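Leucyl-tRNA synthetase subunit alpha (Aquifex aeolicus, PDB 3O0A) attaches leucine to its cognate tRNA, and through its CP1 hydrolytic domain probably clears wrongly charged tRNA. Local coordinates at residues K19-V24 against C70-L75; P123-Y129 against F152-L158. All coordinates share one frame; numbering follows the deposited sequence.

Overall arrangement
Both contacts pack a helix of the editing (CP1) domain against another part of the chain, but by different means. In contact 1 the loop 19-24 is joined to the end of helix 64-74 by a disulfide and an arginine-centred set of hydrogen bonds, at the periphery, about 20 Å from the centre of the chain to the centre of the contact. Contact 2 lies nearer the middle, about 10 Å by the same measure, where strand 121-127 meets helix 147-156 through aromatic rings. The two centres are about 22 Å apart and the nearest atoms about 8 Å, so they do not touch. Along the chain they follow one another in series.

Contact 1: residues K19-V24 against C70-L75; sequences KFLNCV and CIGERL
The Phe20 ring overlaps the aliphatic part of Arg74 obliquely through CD1 and CE1, with Phe20 CE1 3.3 Å from Arg74 CG. The two side chains slide past each other in opposite directions, ring and guanidinium planes 12° apart, but it is the arginine methylenes CB and CG that touch the ring. Leu75 CD2 meets the far end of the same ring, 3.6 Å from Phe20 CZ, while Ile71 CG2 touches Phe20 CD1. The arginine chain bends at chi2 and chi3, which turns its guanidinium back over the loop. There NH1 and NH2 both grip a single atom, Asn22 OD1. The bond from Arg74 NH2 to Asn22 OD1, 2.7 Å long, lies in the carbonyl plane on a lone pair; the one from NH1 comes from above that plane, as expected with amide and guanidinium planes 89° apart. Arg74 NH1 also donates to Lys19 O at 2.9 Å. Replacing Arg74 with a leucine would probably leave Asn22 OD1 and Lys19 O without these donors and the loop backbone less firmly fixed to the helix. Over one guanidinium face sits Cys23 SG, 3.6 Å from Arg74 NH2. That sulfur is bonded to Cys70 SG at 2.1 Å, with a chi3 of -65°, a covalent tie between loop and helix beside the polar one. Cys23 CB in turn packs on Ile71 CG1 at 3.7 Å. At the outer margin a water accepts from Lys19 NZ and donates to Arg74 O. Within the fold, the loop 19-24 follows strand 6-13 and leads into helix 26-35, on which Leu21 and Val24 pack, while Phe20 and Ile71 both touch Ile14; the contact thus fastens this connection to the C-terminal end of helix 64-74.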
loop_
_atom_site.group_PDB
_atom_site.type_symbol
_atom_site.label_atom_id
_atom_site.label_comp_id
_atom_site.label_asym_id
_atom_site.label_seq_id
_atom_site.Cartn_x
_atom_site.Cartn_y
_atom_site.Cartn_z
ATOM N N LYS A 19 22.464 -8.212 5.892
ATOM C CA LYS A 19 22.399 -7.026 6.756
ATOM C C LYS A 19 21.068 -6.930 7.512
ATOM O O LYS A 19 20.977 -6.229 8.525
ATOM C CB LYS A 19 22.623 -5.770 5.898
ATOM C CG LYS A 19 22.382 -4.411 6.559
ATOM C CD LYS A 19 22.722 -3.273 5.571
ATOM C CE LYS A 19 22.261 -1.904 6.067
ATOM N NZ LYS A 19 22.795 -0.827 5.161
ATOM N N PHE A 20 20.053 -7.654 7.031
ATOM C CA PHE A 20 18.713 -7.550 7.576
ATOM C C PHE A 20 18.113 -8.850 8.106
ATOM O O PHE A 20 16.974 -8.846 8.599
ATOM C CB PHE A 20 17.779 -6.934 6.531
ATOM C CG PHE A 20 18.289 -5.653 5.975
ATOM C CD1 PHE A 20 18.000 -4.444 6.594
ATOM C CD2 PHE A 20 19.084 -5.659 4.829
ATOM C CE1 PHE A 20 18.491 -3.253 6.063
ATOM C CE2 PHE A 20 19.575 -4.482 4.297
ATOM C CZ PHE A 20 19.273 -3.278 4.926
ATOM N N LEU A 21 18.873 -9.941 8.057
ATOM C CA LEU A 21 18.339 -11.257 8.447
ATOM C C LEU A 21 17.770 -11.305 9.864
ATOM O O LEU A 21 16.783 -12.011 10.125
ATOM C CB LEU A 21 19.407 -12.348 8.303
ATOM C CG LEU A 21 19.579 -12.937 6.907
ATOM C CD1 LEU A 21 20.805 -13.857 6.896
ATOM C CD2 LEU A 21 18.298 -13.695 6.488
ATOM N N ASN A 22 18.377 -10.573 10.797
ATOM C CA ASN A 22 17.845 -10.622 12.155
ATOM C C ASN A 22 16.556 -9.813 12.363
ATOM O O ASN A 22 15.965 -9.853 13.440
ATOM C CB ASN A 22 18.938 -10.368 13.229
ATOM C CG ASN A 22 19.318 -8.898 13.373
ATOM O OD1 ASN A 22 18.667 -8.016 12.834
ATOM N ND2 ASN A 22 20.352 -8.641 14.162
ATOM N N CYS A 23 16.110 -9.121 11.312
ATOM C CA CYS A 23 14.818 -8.429 11.319
ATOM C C CYS A 23 13.661 -9.335 10.942
ATOM O O CYS A 23 12.514 -8.959 11.135
ATOM C CB CYS A 23 14.815 -7.263 10.347
ATOM S SG CYS A 23 15.850 -5.922 10.906
ATOM N N VAL A 24 13.965 -10.498 10.362
ATOM C CA VAL A 24 12.922 -11.326 9.741
ATOM C C VAL A 24 12.819 -12.701 10.400
ATOM O O VAL A 24 13.839 -13.284 10.793
ATOM C CB VAL A 24 13.096 -11.477 8.200
ATOM C CG1 VAL A 24 13.375 -10.108 7.525
ATOM C CG2 VAL A 24 14.211 -12.433 7.871
ATOM N N CYS A 70 11.947 -2.760 11.705
ATOM C CA CYS A 70 13.314 -3.175 12.032
ATOM C C CYS A 70 14.217 -2.856 10.850
ATOM O O CYS A 70 15.306 -2.296 11.013
ATOM C CB CYS A 70 13.350 -4.676 12.341
ATOM S SG CYS A 70 14.993 -5.336 12.737
ATOM N N ILE A 71 13.743 -3.198 9.655
ATOM C CA ILE A 71 14.474 -2.894 8.423
ATOM C C ILE A 71 14.616 -1.382 8.201
ATOM O O ILE A 71 15.698 -0.910 7.889
ATOM C CB ILE A 71 13.850 -3.608 7.210
ATOM C CG1 ILE A 71 14.013 -5.133 7.390
ATOM C CG2 ILE A 71 14.493 -3.111 5.909
ATOM C CD1 ILE A 71 13.214 -5.991 6.386
ATOM N N GLY A 72 13.537 -0.634 8.421
ATOM C CA GLY A 72 13.546 0.823 8.234
ATOM C C GLY A 72 14.468 1.513 9.216
ATOM O O GLY A 72 15.129 2.504 8.877
ATOM N N GLU A 73 14.550 0.989 10.431
ATOM C CA GLU A 73 15.555 1.485 11.385
ATOM C C GLU A 73 16.969 1.206 10.874
ATOM O O GLU A 73 17.861 2.084 10.924
ATOM C CB GLU A 73 15.345 0.842 12.763
ATOM C CG GLU A 73 16.459 1.189 13.767
ATOM C CD GLU A 73 16.320 0.427 15.052
ATOM O OE1 GLU A 73 16.622 -0.783 15.059
ATOM O OE2 GLU A 73 15.933 1.043 16.074
ATOM N N ARG A 74 17.167 -0.009 10.373
ATOM C CA ARG A 74 18.462 -0.499 9.873
ATOM C C ARG A 74 18.932 0.370 8.692
ATOM O O ARG A 74 20.124 0.647 8.554
ATOM C CB ARG A 74 18.312 -1.983 9.485
ATOM C CG ARG A 74 19.595 -2.780 9.159
ATOM C CD ARG A 74 20.350 -3.291 10.347
ATOM N NE ARG A 74 19.556 -3.734 11.494
ATOM C CZ ARG A 74 19.442 -5.000 11.895
ATOM N NH1 ARG A 74 20.058 -5.974 11.229
ATOM N NH2 ARG A 74 18.714 -5.291 12.968
ATOM N N LEU A 75 17.981 0.844 7.885
ATOM C CA LEU A 75 18.239 1.772 6.769
ATOM C C LEU A 75 18.418 3.245 7.180
ATOM O O LEU A 75 18.820 4.077 6.351
ATOM C CB LEU A 75 17.102 1.678 5.736
ATOM C CG LEU A 75 16.914 0.354 4.984
ATOM C CD1 LEU A 75 15.638 0.375 4.147
ATOM C CD2 LEU A 75 18.142 0.049 4.112
HETATM O O HOH W 1 21.923 1.519 6.877
#

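Contact 2: residues P123-Y129 against F152-L158; sequences PVWSANY and FAKKYDL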
loop_
_atom_site.group_PDB
_atom_site.type_symbol
_atom_site.label_atom_id
_atom_site.label_comp_id
_atom_site.label_asym_id
_atom_site.label_seq_id
_atom_site.Cartn_x
_atom_site.Cartn_y
_atom_site.Cartn_z
ATOM N N PRO A 123 6.439 4.552 -0.190
ATOM C CA PRO A 123 6.680 4.335 1.240
ATOM C C PRO A 123 5.624 3.468 1.923
ATOM O O PRO A 123 4.435 3.543 1.591
ATOM C CB PRO A 123 6.670 5.757 1.815
ATOM C CG PRO A 123 5.795 6.520 0.884
ATOM C CD PRO A 123 6.069 5.954 -0.472
ATOM N N VAL A 124 6.075 2.639 2.865
ATOM C CA VAL A 124 5.188 1.787 3.639
ATOM C C VAL A 124 4.958 2.386 5.021
ATOM O O VAL A 124 5.913 2.647 5.752
ATOM C CB VAL A 124 5.732 0.358 3.765
ATOM C CG1 VAL A 124 4.680 -0.558 4.422
ATOM C CG2 VAL A 124 6.116 -0.183 2.393
ATOM N N TRP A 125 3.679 2.583 5.337
ATOM C CA TRP A 125 3.189 3.150 6.590
ATOM C C TRP A 125 2.319 2.139 7.345
ATOM O O TRP A 125 1.899 1.120 6.788
ATOM C CB TRP A 125 2.345 4.386 6.263
ATOM C CG TRP A 125 3.139 5.561 5.851
ATOM C CD1 TRP A 125 3.874 5.715 4.700
ATOM C CD2 TRP A 125 3.279 6.770 6.585
ATOM N NE1 TRP A 125 4.474 6.957 4.687
ATOM C CE2 TRP A 125 4.128 7.622 5.833
ATOM C CE3 TRP A 125 2.782 7.218 7.814
ATOM C CZ2 TRP A 125 4.477 8.899 6.270
ATOM C CZ3 TRP A 125 3.141 8.489 8.256
ATOM C CH2 TRP A 125 3.983 9.310 7.487
ATOM N N SER A 126 2.077 2.402 8.628
ATOM C CA SER A 126 0.982 1.753 9.348
ATOM C C SER A 126 0.022 2.858 9.757
ATOM O O SER A 126 0.457 3.984 10.025
ATOM C CB SER A 126 1.484 0.992 10.574
ATOM O OG SER A 126 0.451 0.244 11.195
ATOM N N ALA A 127 -1.276 2.554 9.775
ATOM C CA ALA A 127 -2.295 3.572 10.116
ATOM C C ALA A 127 -3.528 3.015 10.813
ATOM O O ALA A 127 -3.860 1.842 10.649
ATOM C CB ALA A 127 -2.692 4.376 8.879
ATOM N N ASN A 128 -4.193 3.859 11.611
ATOM C CA ASN A 128 -5.354 3.426 12.401
ATOM C C ASN A 128 -6.570 3.043 11.565
ATOM O O ASN A 128 -7.330 2.137 11.938
ATOM C CB ASN A 128 -5.738 4.458 13.472
ATOM C CG ASN A 128 -6.151 5.803 12.892
ATOM O OD1 ASN A 128 -5.935 6.089 11.711
ATOM N ND2 ASN A 128 -6.748 6.645 13.740
ATOM N N TYR A 129 -6.738 3.700 10.418
ATOM C CA TYR A 129 -7.953 3.521 9.609
ATOM C C TYR A 129 -7.997 2.209 8.809
ATOM O O TYR A 129 -9.037 1.844 8.248
ATOM C CB TYR A 129 -8.191 4.751 8.714
ATOM C CG TYR A 129 -7.315 4.853 7.472
ATOM C CD1 TYR A 129 -6.017 5.384 7.537
ATOM C CD2 TYR A 129 -7.797 4.459 6.224
ATOM C CE1 TYR A 129 -5.210 5.485 6.389
ATOM C CE2 TYR A 129 -6.995 4.555 5.069
ATOM C CZ TYR A 129 -5.719 5.076 5.154
ATOM O OH TYR A 129 -4.945 5.179 4.014
ATOM N N PHE A 152 -5.643 10.760 4.502
ATOM C CA PHE A 152 -4.364 10.374 5.081
ATOM C C PHE A 152 -3.209 11.086 4.381
ATOM O O PHE A 152 -2.305 11.595 5.045
ATOM C CB PHE A 152 -4.161 8.859 5.037
ATOM C CG PHE A 152 -3.012 8.384 5.893
ATOM C CD1 PHE A 152 -3.195 8.150 7.256
ATOM C CD2 PHE A 152 -1.747 8.182 5.339
ATOM C CE1 PHE A 152 -2.131 7.716 8.055
ATOM C CE2 PHE A 152 -0.678 7.747 6.132
ATOM C CZ PHE A 152 -0.876 7.513 7.487
ATOM N N ALA A 153 -3.247 11.126 3.050
ATOM C CA ALA A 153 -2.194 11.776 2.265
ATOM C C ALA A 153 -2.119 13.278 2.548
ATOM O O ALA A 153 -1.031 13.847 2.591
ATOM C CB ALA A 153 -2.383 11.515 0.763
ATOM N N LYS A 154 -3.281 13.898 2.736
ATOM C CA LYS A 154 -3.364 15.320 3.073
ATOM C C LYS A 154 -2.665 15.605 4.405
ATOM O O LYS A 154 -1.874 16.553 4.516
ATOM C CB LYS A 154 -4.827 15.768 3.131
ATOM C CG LYS A 154 -5.003 17.259 3.339
ATOM C CD LYS A 154 -6.455 17.631 3.613
ATOM C CE LYS A 154 -6.614 19.132 3.768
ATOM N NZ LYS A 154 -6.385 19.843 2.480
ATOM N N LYS A 155 -2.966 14.780 5.407
ATOM C CA LYS A 155 -2.403 14.935 6.749
ATOM C C LYS A 155 -0.890 14.725 6.759
ATOM O O LYS A 155 -0.157 15.486 7.395
ATOM C CB LYS A 155 -3.092 13.981 7.735
ATOM C CG LYS A 155 -2.457 13.876 9.141
ATOM C CD LYS A 155 -2.413 15.186 9.892
ATOM C CE LYS A 155 -1.541 15.053 11.137
ATOM N NZ LYS A 155 -1.427 16.336 11.894
ATOM N N TYR A 156 -0.419 13.702 6.049
ATOM C CA TYR A 156 0.993 13.337 6.130
ATOM C C TYR A 156 1.839 13.700 4.908
ATOM O O TYR A 156 2.947 13.193 4.750
ATOM C CB TYR A 156 1.141 11.852 6.499
ATOM C CG TYR A 156 0.675 11.540 7.903
ATOM C CD1 TYR A 156 1.461 11.869 9.016
ATOM C CD2 TYR A 156 -0.546 10.911 8.128
ATOM C CE1 TYR A 156 1.036 11.581 10.314
ATOM C CE2 TYR A 156 -0.979 10.612 9.428
ATOM C CZ TYR A 156 -0.180 10.950 10.509
ATOM O OH TYR A 156 -0.604 10.670 11.785
ATOM N N ASP A 157 1.322 14.588 4.061
ATOM C CA ASP A 157 2.087 15.127 2.919
ATOM C C ASP A 157 2.576 14.051 1.932
ATOM O O ASP A 157 3.735 14.059 1.504
ATOM C CB ASP A 157 3.252 16.003 3.422
ATOM C CG ASP A 157 3.981 16.733 2.299
ATOM O OD1 ASP A 157 3.331 17.119 1.301
ATOM O OD2 ASP A 157 5.214 16.916 2.422
ATOM N N LEU A 158 1.679 13.133 1.572
ATOM C CA LEU A 158 1.986 12.071 0.606
ATOM C C LEU A 158 1.467 12.411 -0.807
ATOM O O LEU A 158 0.470 13.121 -0.938
ATOM C CB LEU A 158 1.444 10.727 1.114
ATOM C CG LEU A 158 2.031 10.285 2.472
ATOM C CD1 LEU A 158 1.213 9.181 3.113
ATOM C CD2 LEU A 158 3.504 9.870 2.345
#
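Trp125 and Phe152 meet as an offset edge-to-face pair at the core of an aromatic cluster that joins a strand of the mixed sheet to helix 147-156. Their planes stand at 85° and the centroids of the tryptophan six-membered ring and the Phe152 ring are 5.6 Å apart; Phe152 turns its edge to the indole face, with Phe152 CZ 3.7 Å from Trp125 CE3. Tyr156 meets the outer corner of the indole differently. Trp125 CZ3 lies over one face of the tyrosine ring, offset toward its rim, yet the planes are oblique, neither a stack nor an edge-to-face pair. Tyr129 adds a second oblique pairing, its CE1 3.5 Å from Phe152 CD1. With CG of Phe152 trans to the backbone N (chi1 -167°), the ring reaches from the helix toward the strand and ends between Trp125 and Tyr129.

The segments of strand and helix run at 105° to each other, their axes 12.2 Å apart at closest approach, a separation filled by these side chains. No hydrogen bond crosses between the two segments. Tyr129 OH instead bonds Asp149 OD1, about one turn earlier on the same helix, and Tyr156 OH bonds Gly106 N of strand 106-114. A Schellman motif at Asp157, with positive phi, ends the helix and directs the chain into Leu158, whose CD1 lies over one indole face and whose CD2 is 3.9 Å from Trp125 NE1. At the C-terminal end of the strand, Ala127 CB lies 3.5 Å from Phe152 CE1.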